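Local coordinates for clostripain-related protein (Bacteroides thetaiotaomicron, PDB 6N9J) that acts as a secreted cysteine protease of the clostripain (C11) family, probably cleaving peptide bonds in protein substrates, and is captured with a covalent peptide inhibitor, at residues 155-160 with 208-213; 212-217 with 238-243; 220-225 with 333-338. All blocks are in the same frame, centred on the assembly; numbering follows the deposited sequence.

Contact 1: residues 155-160 with 208-213; sequences FILFDA and VSIAEN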
ATOM      1  N   PHE A 155      11.593  -1.126  -2.668  1.00 19.35           N
ATOM      2  CA  PHE A 155      10.172  -1.440  -2.528  1.00 18.32           C
ATOM      3  C   PHE A 155       9.413  -0.412  -1.701  1.00 18.61           C
ATOM      4  O   PHE A 155       9.976   0.254  -0.823  1.00 19.68           O
ATOM      5  CB  PHE A 155       9.976  -2.829  -1.895  1.00 16.42           C
ATOM      6  CG  PHE A 155      10.460  -2.921  -0.480  1.00 17.51           C
ATOM      7  CD1 PHE A 155       9.658  -2.509   0.569  1.00 18.43           C
ATOM      8  CD2 PHE A 155      11.724  -3.420  -0.197  1.00 20.66           C
ATOM      9  CE1 PHE A 155      10.112  -2.568   1.876  1.00 21.64           C
ATOM     10  CE2 PHE A 155      12.182  -3.495   1.116  1.00 20.27           C
ATOM     11  CZ  PHE A 155      11.374  -3.070   2.149  1.00 19.01           C
ATOM     12  N   ILE A 156       8.122  -0.309  -1.983  1.00 14.79           N
ATOM     13  CA  ILE A 156       7.196   0.418  -1.129  1.00 13.60           C
ATOM     14  C   ILE A 156       6.084  -0.539  -0.685  1.00 11.66           C
ATOM     15  O   ILE A 156       5.455  -1.210  -1.504  1.00  9.87           O
ATOM     16  CB  ILE A 156       6.601   1.626  -1.861  1.00 15.02           C
ATOM     17  CG1 ILE A 156       7.691   2.644  -2.173  1.00 14.42           C
ATOM     18  CG2 ILE A 156       5.499   2.272  -1.051  1.00 15.79           C
ATOM     19  CD1 ILE A 156       7.217   3.762  -3.080  1.00 14.69           C
ATOM     20  N   LEU A 157       5.868  -0.649   0.616  1.00 10.79           N
ATOM     21  CA  LEU A 157       4.747  -1.444   1.108  1.00 12.33           C
ATOM     22  C   LEU A 157       3.678  -0.503   1.628  1.00 13.14           C
ATOM     23  O   LEU A 157       3.930   0.277   2.545  1.00 12.49           O
ATOM     24  CB  LEU A 157       5.194  -2.421   2.199  1.00 12.60           C
ATOM     25  CG  LEU A 157       4.101  -3.043   3.072  1.00 15.38           C
ATOM     26  CD1 LEU A 157       3.222  -4.025   2.296  1.00 16.92           C
ATOM     27  CD2 LEU A 157       4.706  -3.734   4.284  1.00 13.67           C
ATOM     28  N   PHE A 158       2.494  -0.540   1.007  1.00 13.46           N
ATOM     29  CA  PHE A 158       1.372   0.211   1.526  1.00  9.71           C
ATOM     30  C   PHE A 158       0.604  -0.648   2.505  1.00 13.68           C
ATOM     31  O   PHE A 158      -0.135  -1.549   2.116  1.00 12.30           O
ATOM     32  CB  PHE A 158       0.436   0.689   0.408  1.00 10.51           C
ATOM     33  CG  PHE A 158       0.944   1.887  -0.341  1.00 10.03           C
ATOM     34  CD1 PHE A 158       1.009   3.127   0.271  1.00 11.30           C
ATOM     35  CD2 PHE A 158       1.332   1.779  -1.659  1.00 13.39           C
ATOM     36  CE1 PHE A 158       1.465   4.247  -0.411  1.00 10.43           C
ATOM     37  CE2 PHE A 158       1.798   2.892  -2.353  1.00 15.85           C
ATOM     38  CZ  PHE A 158       1.857   4.131  -1.717  1.00 16.09           C
ATOM     39  N   ASP A 159       0.781  -0.359   3.785  1.00 15.69           N
ATOM     40  CA  ASP A 159      -0.028  -0.997   4.808  1.00 21.58           C
ATOM     41  C   ASP A 159      -1.267  -0.123   5.031  1.00 19.56           C
ATOM     42  O   ASP A 159      -1.446   0.481   6.092  1.00 17.07           O
ATOM     43  CB  ASP A 159       0.772  -1.190   6.103  1.00 22.56           C
ATOM     44  CG  ASP A 159       0.206  -2.304   6.979  1.00 24.63           C
ATOM     45  OD1 ASP A 159      -0.690  -3.035   6.509  1.00 24.85           O
ATOM     46  OD2 ASP A 159       0.661  -2.455   8.133  1.00 26.90           O
ATOM     47  N   ALA A 160      -2.092  -0.059   3.992  1.00 16.21           N
ATOM     48  CA  ALA A 160      -3.203   0.872   3.876  1.00 16.89           C
ATOM     49  C   ALA A 160      -4.190   0.349   2.820  1.00 19.87           C
ATOM     50  O   ALA A 160      -3.782  -0.335   1.877  1.00 19.05           O
ATOM     51  CB  ALA A 160      -2.695   2.254   3.503  1.00 16.24           C
ATOM     52  N   VAL A 208       8.622  -9.910  -2.651  1.00 18.04           N
ATOM     53  CA  VAL A 208       7.987 -11.218  -2.594  1.00 17.76           C
ATOM     54  C   VAL A 208       8.010 -11.748  -1.162  1.00 17.66           C
ATOM     55  O   VAL A 208       7.001 -12.251  -0.668  1.00 16.44           O
ATOM     56  CB  VAL A 208       8.680 -12.227  -3.550  1.00 21.44           C
ATOM     57  CG1 VAL A 208       8.114 -13.626  -3.361  1.00 22.37           C
ATOM     58  CG2 VAL A 208       8.513 -11.784  -4.994  1.00 21.01           C
ATOM     59  N   SER A 209       9.168 -11.631  -0.504  1.00 19.07           N
ATOM     60  CA  SER A 209       9.307 -12.063   0.888  1.00 18.63           C
ATOM     61  C   SER A 209       8.303 -11.373   1.802  1.00 15.16           C
ATOM     62  O   SER A 209       7.711 -12.007   2.680  1.00 13.94           O
ATOM     63  CB  SER A 209      10.721 -11.795   1.419  1.00 17.64           C
ATOM     64  OG  SER A 209      11.693 -12.452   0.632  1.00 21.29           O
ATOM     65  N   ILE A 210       8.144 -10.066   1.612  1.00 14.58           N
ATOM     66  CA  ILE A 210       7.223  -9.283   2.431  1.00 16.61           C
ATOM     67  C   ILE A 210       5.802  -9.795   2.212  1.00 18.24           C
ATOM     68  O   ILE A 210       5.060 -10.030   3.177  1.00 20.24           O
ATOM     69  CB  ILE A 210       7.327  -7.768   2.108  1.00 17.82           C
ATOM     70  CG1 ILE A 210       8.672  -7.215   2.595  1.00 14.85           C
ATOM     71  CG2 ILE A 210       6.142  -6.979   2.740  1.00 11.20           C
ATOM     72  CD1 ILE A 210       9.084  -5.869   1.968  1.00 13.26           C
ATOM     73  N   ALA A 211       5.451 -10.015   0.942  1.00 19.44           N
ATOM     74  CA  ALA A 211       4.111 -10.460   0.555  1.00 13.87           C
ATOM     75  C   ALA A 211       3.768 -11.825   1.134  1.00 14.30           C
ATOM     76  O   ALA A 211       2.707 -12.011   1.723  1.00 15.70           O
ATOM     77  CB  ALA A 211       3.996 -10.500  -0.946  1.00 11.25           C
ATOM     78  N   GLU A 212       4.679 -12.778   0.955  1.00 15.80           N
ATOM     79  CA  GLU A 212       4.472 -14.137   1.434  1.00 15.89           C
ATOM     80  C   GLU A 212       4.278 -14.162   2.935  1.00 15.76           C
ATOM     81  O   GLU A 212       3.420 -14.877   3.435  1.00 19.80           O
ATOM     82  CB  GLU A 212       5.657 -15.037   1.043  1.00 19.01           C
ATOM     83  CG  GLU A 212       5.672 -15.477  -0.432  1.00 14.39           C
ATOM     84  CD  GLU A 212       4.785 -16.690  -0.722  1.00 19.30           C
ATOM     85  OE1 GLU A 212       4.272 -17.319   0.226  1.00 18.63           O
ATOM     86  OE2 GLU A 212       4.612 -17.027  -1.920  1.00 22.94           O
ATOM     87  N   ASN A 213       5.085 -13.383   3.656  1.00 15.13           N
ATOM     88  CA  ASN A 213       5.024 -13.386   5.111  1.00 14.72           C
ATOM     89  C   ASN A 213       3.787 -12.638   5.599  1.00 12.73           C
ATOM     90  O   ASN A 213       3.129 -13.061   6.549  1.00 13.21           O
ATOM     91  CB  ASN A 213       6.305 -12.785   5.717  1.00 16.11           C
ATOM     92  CG  ASN A 213       7.463 -13.771   5.725  1.00 20.75           C
ATOM     93  OD1 ASN A 213       7.621 -14.552   6.657  1.00 23.01           O
ATOM     94  ND2 ASN A 213       8.267 -13.748   4.675  1.00 22.91           N
TER
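Ile210 reaches from its helix to two side chains of the strand 155-159, dividing the work between its two branches. The longer one ends on Phe155: CD1 sits over a face of the ring, 3.6 Å from the centroid and 17° off the ring normal, a CH-pi contact. It is displaced somewhat toward the rim, and its closest ring atom is CE1, 3.5 Å from Ile210 CD1. The shorter branch turns to Leu157, where CG2 of Ile210 lies 3.9 Å from CD2 of Leu157.

The torsions explain the division. In Ile210, CG1 is anti to the carbonyl carbon and CG2 anti to the backbone N, which spreads the two branches over Phe155 and Leu157, two residues apart on the same side of the strand. Phe155 sets CG between its own N and carbonyl carbon (chi1 66°), a crowded position that nevertheless turns a ring face to the helix. Beta-branched isoleucine suits this place because it can serve two partners at once, and the flat ring accepts a methyl closely.

All three side chains are buried. On the flank of the helix that faces helix 193-200, Asn213 ND2 returns to Ser209 O at 2.7 Å, almost straight at 176°, while the helical N-H of Asn213 reaches that oxygen from the opposite face of its plane. Leu200 of helix 193-200 adds to the cover on Ile210. Farther along the strand, Asp159 O hydrogen-bonds the bound peptide inhibitor. This is a helix packed on a central parallel strand of an alpha/beta sheet, as in the caspase-like fold of clan CD peptidases, with the strand end leading to the inhibitor site.

Contact 2: residues 212-217 with 238-243; sequences ENYYSV and VSISVI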
ATOM      1  N   GLU A 212       4.679 -12.778   0.955  1.00 15.80           N
ATOM      2  CA  GLU A 212       4.472 -14.137   1.434  1.00 15.89           C
ATOM      3  C   GLU A 212       4.278 -14.162   2.935  1.00 15.76           C
ATOM      4  O   GLU A 212       3.420 -14.877   3.435  1.00 19.80           O
ATOM      5  CB  GLU A 212       5.657 -15.037   1.043  1.00 19.01           C
ATOM      6  CG  GLU A 212       5.672 -15.477  -0.432  1.00 14.39           C
ATOM      7  CD  GLU A 212       4.785 -16.690  -0.722  1.00 19.30           C
ATOM      8  OE1 GLU A 212       4.272 -17.319   0.226  1.00 18.63           O
ATOM      9  OE2 GLU A 212       4.612 -17.027  -1.920  1.00 22.94           O
ATOM     10  N   ASN A 213       5.085 -13.383   3.656  1.00 15.13           N
ATOM     11  CA  ASN A 213       5.024 -13.386   5.111  1.00 14.72           C
ATOM     12  C   ASN A 213       3.787 -12.638   5.599  1.00 12.73           C
ATOM     13  O   ASN A 213       3.129 -13.061   6.549  1.00 13.21           O
ATOM     14  CB  ASN A 213       6.305 -12.785   5.717  1.00 16.11           C
ATOM     15  CG  ASN A 213       7.463 -13.771   5.725  1.00 20.75           C
ATOM     16  OD1 ASN A 213       7.621 -14.552   6.657  1.00 23.01           O
ATOM     17  ND2 ASN A 213       8.267 -13.748   4.675  1.00 22.91           N
ATOM     18  N   TYR A 214       3.467 -11.533   4.943  1.00 13.35           N
ATOM     19  CA  TYR A 214       2.237 -10.827   5.262  1.00 16.85           C
ATOM     20  C   TYR A 214       1.050 -11.791   5.077  1.00 20.53           C
ATOM     21  O   TYR A 214       0.322 -12.068   6.028  1.00 23.74           O
ATOM     22  CB  TYR A 214       2.079  -9.596   4.374  1.00 17.32           C
ATOM     23  CG  TYR A 214       1.027  -8.620   4.836  1.00 18.67           C
ATOM     24  CD1 TYR A 214       1.346  -7.277   4.990  1.00 19.23           C
ATOM     25  CD2 TYR A 214      -0.270  -9.038   5.160  1.00 20.51           C
ATOM     26  CE1 TYR A 214       0.408  -6.364   5.411  1.00 24.37           C
ATOM     27  CE2 TYR A 214      -1.229  -8.132   5.603  1.00 18.56           C
ATOM     28  CZ  TYR A 214      -0.870  -6.793   5.717  1.00 22.80           C
ATOM     29  OH  TYR A 214      -1.753  -5.846   6.149  1.00 27.53           O
ATOM     30  N   TYR A 215       0.861 -12.291   3.858  1.00 20.57           N
ATOM     31  CA  TYR A 215      -0.261 -13.173   3.564  1.00 17.55           C
ATOM     32  C   TYR A 215      -0.377 -14.389   4.487  1.00 18.44           C
ATOM     33  O   TYR A 215      -1.469 -14.743   4.920  1.00 16.72           O
ATOM     34  CB  TYR A 215      -0.167 -13.655   2.115  1.00 18.75           C
ATOM     35  CG  TYR A 215      -1.302 -14.579   1.740  1.00 20.20           C
ATOM     36  CD1 TYR A 215      -2.568 -14.070   1.474  1.00 22.47           C
ATOM     37  CD2 TYR A 215      -1.118 -15.957   1.670  1.00 22.95           C
ATOM     38  CE1 TYR A 215      -3.617 -14.893   1.143  1.00 20.68           C
ATOM     39  CE2 TYR A 215      -2.166 -16.797   1.326  1.00 24.93           C
ATOM     40  CZ  TYR A 215      -3.417 -16.250   1.071  1.00 23.03           C
ATOM     41  OH  TYR A 215      -4.478 -17.061   0.752  1.00 21.46           O
ATOM     42  N   SER A 216       0.750 -15.033   4.778  1.00 21.39           N
ATOM     43  CA  SER A 216       0.718 -16.323   5.446  1.00 24.19           C
ATOM     44  C   SER A 216       0.107 -16.290   6.850  1.00 24.67           C
ATOM     45  O   SER A 216      -0.524 -17.256   7.278  1.00 27.41           O
ATOM     46  CB  SER A 216       2.126 -16.905   5.516  1.00 29.27           C
ATOM     47  OG  SER A 216       2.088 -18.230   6.010  1.00 34.38           O
ATOM     48  N   VAL A 217       0.288 -15.199   7.581  1.00 21.13           N
ATOM     49  CA  VAL A 217      -0.276 -15.155   8.922  1.00 21.07           C
ATOM     50  C   VAL A 217      -1.807 -15.054   8.845  1.00 20.48           C
ATOM     51  O   VAL A 217      -2.522 -15.737   9.582  1.00 23.55           O
ATOM     52  CB  VAL A 217       0.314 -13.992   9.743  1.00 18.94           C
ATOM     53  CG1 VAL A 217      -0.518 -13.727  10.987  1.00 16.85           C
ATOM     54  CG2 VAL A 217       1.760 -14.312  10.128  1.00 19.22           C
ATOM     55  N   VAL A 238      -7.168 -11.983   3.803  1.00 18.32           N
ATOM     56  CA  VAL A 238      -6.464 -10.856   3.189  1.00 16.74           C
ATOM     57  C   VAL A 238      -6.161 -11.170   1.730  1.00 13.52           C
ATOM     58  O   VAL A 238      -6.135 -12.328   1.333  1.00 15.40           O
ATOM     59  CB  VAL A 238      -5.129 -10.521   3.920  1.00 20.60           C
ATOM     60  CG1 VAL A 238      -4.025 -11.499   3.532  1.00 17.20           C
ATOM     61  CG2 VAL A 238      -4.685  -9.102   3.604  1.00 21.39           C
ATOM     62  N   SER A 239      -5.934 -10.131   0.938  1.00 11.29           N
ATOM     63  CA  SER A 239      -5.472 -10.289  -0.429  1.00 16.00           C
ATOM     64  C   SER A 239      -4.309  -9.346  -0.703  1.00 18.75           C
ATOM     65  O   SER A 239      -4.365  -8.159  -0.364  1.00 20.18           O
ATOM     66  CB  SER A 239      -6.609 -10.014  -1.407  1.00 20.24           C
ATOM     67  OG  SER A 239      -7.015  -8.672  -1.287  1.00 24.07           O
ATOM     68  N   ILE A 240      -3.254  -9.867  -1.319  1.00 17.30           N
ATOM     69  CA  ILE A 240      -2.025  -9.098  -1.522  1.00 17.09           C
ATOM     70  C   ILE A 240      -1.465  -9.394  -2.905  1.00 14.26           C
ATOM     71  O   ILE A 240      -1.599 -10.505  -3.388  1.00 15.94           O
ATOM     72  CB  ILE A 240      -0.947  -9.438  -0.436  1.00 23.80           C
ATOM     73  CG1 ILE A 240      -1.455  -9.113   0.965  1.00 25.78           C
ATOM     74  CG2 ILE A 240       0.373  -8.703  -0.689  1.00 22.17           C
ATOM     75  CD1 ILE A 240      -1.501  -7.622   1.271  1.00 28.38           C
ATOM     76  N   SER A 241      -0.857  -8.397  -3.541  1.00 14.02           N
ATOM     77  CA  SER A 241      -0.063  -8.624  -4.745  1.00 16.29           C
ATOM     78  C   SER A 241       1.211  -7.766  -4.766  1.00 11.89           C
ATOM     79  O   SER A 241       1.413  -6.891  -3.918  1.00 12.17           O
ATOM     80  CB  SER A 241      -0.900  -8.349  -6.007  1.00 19.25           C
ATOM     81  OG  SER A 241      -1.239  -6.974  -6.119  1.00 21.62           O
ATOM     82  N   VAL A 242       2.074  -8.041  -5.743  1.00 13.12           N
ATOM     83  CA  VAL A 242       3.323  -7.313  -5.932  1.00 11.18           C
ATOM     84  C   VAL A 242       3.424  -6.870  -7.387  1.00 14.33           C
ATOM     85  O   VAL A 242       3.391  -7.703  -8.300  1.00 15.03           O
ATOM     86  CB  VAL A 242       4.573  -8.179  -5.585  1.00 22.66           C
ATOM     87  CG1 VAL A 242       5.851  -7.468  -5.991  1.00 19.17           C
ATOM     88  CG2 VAL A 242       4.611  -8.526  -4.113  1.00 26.32           C
ATOM     89  N   ILE A 243       3.537  -5.564  -7.600  1.00 12.60           N
ATOM     90  CA  ILE A 243       3.704  -5.014  -8.934  1.00 15.13           C
ATOM     91  C   ILE A 243       5.152  -4.579  -9.168  1.00 19.11           C
ATOM     92  O   ILE A 243       5.719  -3.865  -8.341  1.00 18.78           O
ATOM     93  CB  ILE A 243       2.777  -3.829  -9.146  1.00 18.86           C
ATOM     94  CG1 ILE A 243       1.322  -4.306  -9.142  1.00 17.30           C
ATOM     95  CG2 ILE A 243       3.126  -3.089 -10.437  1.00 21.31           C
ATOM     96  CD1 ILE A 243       0.333  -3.180  -9.175  1.00 17.23           C
TER
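Between 212-217 and 238-243 the closest approach is that of Tyr215 to Val238, the residue just before strand 239-244. CD1 of Tyr215 lies 3.6 Å from Val238 CG1, and the same ring edge runs up to the backbone: CE1 of Tyr215 is 3.6 Å from Val238 O, which lies in the plane of the ring. Tyr215 extends with CG anti to its N (chi1 180°), so that the ring, though its CB sets off across the direction of the strand, ends close to it.

The other aromatic, Tyr214, spans Val238 and Ile240. Ile240 CD1 stands over the centre of its ring, 4.3 Å above the plane, while Val238 CG2 approaches CE2 of Tyr214 obliquely at 4.1 Å. Val238 thus has one methyl for each tyrosine, a task for which a beta-branched side chain is well made.

Further out, the polar end of Tyr214 is positioned by a hydrogen bond between its OH and Asp159 OD1, so its ring is held at the far end as well as packed on its face. Tyr215 also leans on Asn319 and Thr321 of strand 315-327, and the backbone of Val238 pairs with Thr321. Side chains alternate here, sending Val238 and Ile240 to the helix and Ser239 to the other side of the sheet. Amphipathic helix-on-sheet packing of this kind is typical of an alpha/beta sandwich such as the caspase-like fold.

Contact 3: residues 220-225 with 333-338; sequences KKYNST and GKMVSM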
ATOM      1  N   LYS A 220      -3.530 -18.254   7.760  1.00 25.29           N
ATOM      2  CA  LYS A 220      -3.577 -19.334   8.736  1.00 28.17           C
ATOM      3  C   LYS A 220      -4.662 -19.175   9.808  1.00 28.11           C
ATOM      4  O   LYS A 220      -5.081 -20.167  10.411  1.00 31.65           O
ATOM      5  CB  LYS A 220      -2.203 -19.505   9.385  1.00 34.00           C
ATOM      6  CG  LYS A 220      -1.310 -20.430   8.577  1.00 38.98           C
ATOM      7  CD  LYS A 220       0.150 -20.333   8.963  1.00 44.85           C
ATOM      8  CE  LYS A 220       0.969 -21.385   8.214  1.00 47.57           C
ATOM      9  NZ  LYS A 220       2.395 -20.987   8.079  1.00 48.62           N
ATOM     10  N   LYS A 221      -5.138 -17.959  10.044  1.00 23.84           N
ATOM     11  CA  LYS A 221      -6.226 -17.789  11.000  1.00 26.95           C
ATOM     12  C   LYS A 221      -7.540 -17.480  10.281  1.00 25.57           C
ATOM     13  O   LYS A 221      -8.550 -17.158  10.908  1.00 22.53           O
ATOM     14  CB  LYS A 221      -5.889 -16.701  12.017  1.00 30.10           C
ATOM     15  CG  LYS A 221      -5.148 -15.523  11.440  1.00 33.71           C
ATOM     16  CD  LYS A 221      -4.905 -14.460  12.503  1.00 36.82           C
ATOM     17  CE  LYS A 221      -4.214 -15.039  13.725  1.00 42.17           C
ATOM     18  NZ  LYS A 221      -3.998 -13.994  14.778  1.00 45.15           N
ATOM     19  N   TYR A 222      -7.517 -17.614   8.960  1.00 26.39           N
ATOM     20  CA  TYR A 222      -8.690 -17.374   8.137  1.00 29.88           C
ATOM     21  C   TYR A 222      -9.802 -18.376   8.407  1.00 32.13           C
ATOM     22  O   TYR A 222      -9.577 -19.580   8.531  1.00 29.97           O
ATOM     23  CB  TYR A 222      -8.311 -17.411   6.668  1.00 28.98           C
ATOM     24  CG  TYR A 222      -9.466 -17.420   5.694  1.00 28.32           C
ATOM     25  CD1 TYR A 222     -10.224 -16.274   5.463  1.00 27.70           C
ATOM     26  CD2 TYR A 222      -9.766 -18.561   4.962  1.00 27.98           C
ATOM     27  CE1 TYR A 222     -11.265 -16.281   4.549  1.00 26.01           C
ATOM     28  CE2 TYR A 222     -10.816 -18.578   4.053  1.00 26.98           C
ATOM     29  CZ  TYR A 222     -11.550 -17.436   3.848  1.00 25.30           C
ATOM     30  OH  TYR A 222     -12.578 -17.452   2.941  1.00 26.24           O
ATOM     31  N   ASN A 223     -11.004 -17.830   8.517  1.00 33.51           N
ATOM     32  CA  ASN A 223     -12.231 -18.582   8.663  1.00 36.15           C
ATOM     33  C   ASN A 223     -13.167 -18.090   7.556  1.00 32.12           C
ATOM     34  O   ASN A 223     -13.221 -16.890   7.306  1.00 30.49           O
ATOM     35  CB  ASN A 223     -12.809 -18.358  10.061  1.00 40.07           C
ATOM     36  CG  ASN A 223     -14.090 -19.086  10.278  1.00 43.91           C
ATOM     37  OD1 ASN A 223     -15.134 -18.669   9.785  1.00 44.93           O
ATOM     38  ND2 ASN A 223     -14.033 -20.183  11.027  1.00 47.21           N
ATOM     39  N   SER A 224     -13.876 -18.987   6.875  1.00 31.43           N
ATOM     40  CA  SER A 224     -14.653 -18.587   5.686  1.00 31.43           C
ATOM     41  C   SER A 224     -15.769 -17.588   5.956  1.00 28.77           C
ATOM     42  O   SER A 224     -16.106 -16.772   5.096  1.00 27.78           O
ATOM     43  CB  SER A 224     -15.255 -19.809   4.999  1.00 35.69           C
ATOM     44  OG  SER A 224     -14.406 -20.242   3.955  1.00 39.04           O
ATOM     45  N   THR A 225     -16.347 -17.667   7.146  1.00 28.78           N
ATOM     46  CA  THR A 225     -17.436 -16.779   7.533  1.00 28.29           C
ATOM     47  C   THR A 225     -16.924 -15.661   8.437  1.00 26.93           C
ATOM     48  O   THR A 225     -17.706 -14.950   9.060  1.00 28.03           O
ATOM     49  CB  THR A 225     -18.539 -17.545   8.269  1.00 28.09           C
ATOM     50  OG1 THR A 225     -18.001 -18.090   9.484  1.00 30.01           O
ATOM     51  CG2 THR A 225     -19.074 -18.681   7.397  1.00 26.83           C
ATOM     52  N   GLY A 333     -19.754  -4.601   8.609  1.00 20.18           N
ATOM     53  CA  GLY A 333     -19.219  -5.320   7.466  1.00 19.44           C
ATOM     54  C   GLY A 333     -19.618  -6.778   7.368  1.00 19.13           C
ATOM     55  O   GLY A 333     -20.410  -7.282   8.168  1.00 19.67           O
ATOM     56  N   LYS A 334     -19.055  -7.455   6.372  1.00 19.33           N
ATOM     57  CA  LYS A 334     -19.271  -8.883   6.172  1.00 18.45           C
ATOM     58  C   LYS A 334     -18.199  -9.433   5.235  1.00 17.50           C
ATOM     59  O   LYS A 334     -17.439  -8.669   4.634  1.00 17.54           O
ATOM     60  CB  LYS A 334     -20.676  -9.154   5.605  1.00 19.31           C
ATOM     61  CG  LYS A 334     -20.879  -8.703   4.166  1.00 18.87           C
ATOM     62  CD  LYS A 334     -22.104  -9.370   3.545  1.00 19.83           C
ATOM     63  CE  LYS A 334     -22.343  -8.893   2.119  1.00 19.82           C
ATOM     64  NZ  LYS A 334     -23.507  -9.574   1.477  1.00 20.57           N
ATOM     65  N   MET A 335     -18.130 -10.757   5.123  1.00 17.83           N
ATOM     66  CA  MET A 335     -17.219 -11.414   4.182  1.00 17.16           C
ATOM     67  C   MET A 335     -17.718 -11.256   2.744  1.00 22.69           C
ATOM     68  O   MET A 335     -18.910 -11.366   2.487  1.00 17.79           O
ATOM     69  CB  MET A 335     -17.069 -12.902   4.519  1.00 20.13           C
ATOM     70  CG  MET A 335     -16.576 -13.174   5.939  1.00 22.79           C
ATOM     71  SD  MET A 335     -14.950 -12.484   6.298  1.00 16.99           S
ATOM     72  CE  MET A 335     -13.940 -13.466   5.197  1.00 19.78           C
ATOM     73  N   VAL A 336     -16.803 -11.000   1.815  1.00 20.92           N
ATOM     74  CA  VAL A 336     -17.144 -10.876   0.396  1.00 20.42           C
ATOM     75  C   VAL A 336     -16.245 -11.787  -0.452  1.00 20.67           C
ATOM     76  O   VAL A 336     -15.051 -11.910  -0.181  1.00 15.44           O
ATOM     77  CB  VAL A 336     -17.001  -9.413  -0.076  1.00 20.80           C
ATOM     78  CG1 VAL A 336     -17.169  -9.311  -1.592  1.00 22.60           C
ATOM     79  CG2 VAL A 336     -17.999  -8.523   0.663  1.00 19.73           C
ATOM     80  N   SER A 337     -16.808 -12.423  -1.474  1.00 21.11           N
ATOM     81  CA  SER A 337     -16.042 -13.347  -2.309  1.00 18.16           C
ATOM     82  C   SER A 337     -14.957 -12.629  -3.121  1.00 19.25           C
ATOM     83  O   SER A 337     -15.211 -11.584  -3.723  1.00 17.03           O
ATOM     84  CB  SER A 337     -16.983 -14.112  -3.242  1.00 20.66           C
ATOM     85  OG  SER A 337     -16.281 -15.059  -4.028  1.00 22.56           O
ATOM     86  N   MET A 338     -13.743 -13.187  -3.124  1.00 17.29           N
ATOM     87  CA  MET A 338     -12.654 -12.637  -3.931  1.00 18.83           C
ATOM     88  C   MET A 338     -12.486 -13.415  -5.242  1.00 21.17           C
ATOM     89  O   MET A 338     -11.441 -13.335  -5.893  1.00 19.96           O
ATOM     90  CB  MET A 338     -11.329 -12.630  -3.143  1.00 16.11           C
ATOM     91  CG  MET A 338     -11.277 -11.562  -2.034  1.00 17.37           C
ATOM     92  SD  MET A 338     -11.359  -9.855  -2.627  1.00 19.88           S
ATOM     93  CE  MET A 338     -12.849  -9.266  -1.836  1.00 18.25           C
TER
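An Asx turn in the loop that follows helix 206-221 meets strand 333-337, an edge strand of the large sheet that pairs with strand 315-327. Met335 supplies the strand's whole share of the touching, and it works along two lines. Its CG rests against the loop backbone, 3.5 Å from Thr225 C and 3.7 Å from Ser224 O. Its terminal methyl goes to Tyr222, where CE of Met335 lies 3.9 Å from CE1 at the edge of the ring, near its plane. The thioether chain reaches both places because it bends at chi2 (-61°) and chi3 (-66°); a flexible, unbranched residue suits such an uneven surface.

The loop is shaped by Asn223. Its OD1 accepts from Thr225 N at 3.1 Å, closing the Asx turn, and from Thr225 OG1 at 2.9 Å, the latter lying in the carbonyl plane; Ala227 N is a further donor. Tyr222 is held by its hydroxyl, which bonds to Asn323 N on strand 315-327, and Ser224 O accepts from the side chain of the same Asn323. Strand 315-327 therefore supports both the ring and the turn on which Met335 lies.

Between the two segments the contact is dispersive, methionine against peptide groups and a ring edge near the surface. Its precision probably comes from the polar network that fixes the loop, with Met335 conforming to that shape.

Read from the N terminus, segment 155-160, on strand 155-159, comes first, and contact 1 closes a loop of 47 residues when the chain returns as helix 206-221. Contact 2 begins where contact 1 ends, sharing Glu212 and Asn213, and closes a shorter loop of 20 residues at segment 238-243. Before that loop closes, 220-225 opens contact 3, which ends over a hundred residues later at 333-338; contacts 2 and 3 therefore cross, whereas 1 and 3 follow in series. Contacts 1 and 2 also touch directly, through packing of Ala211 on Val242 and Ile240. Together the three tie one helix and its exit loop to central and outlying strands of one sheet.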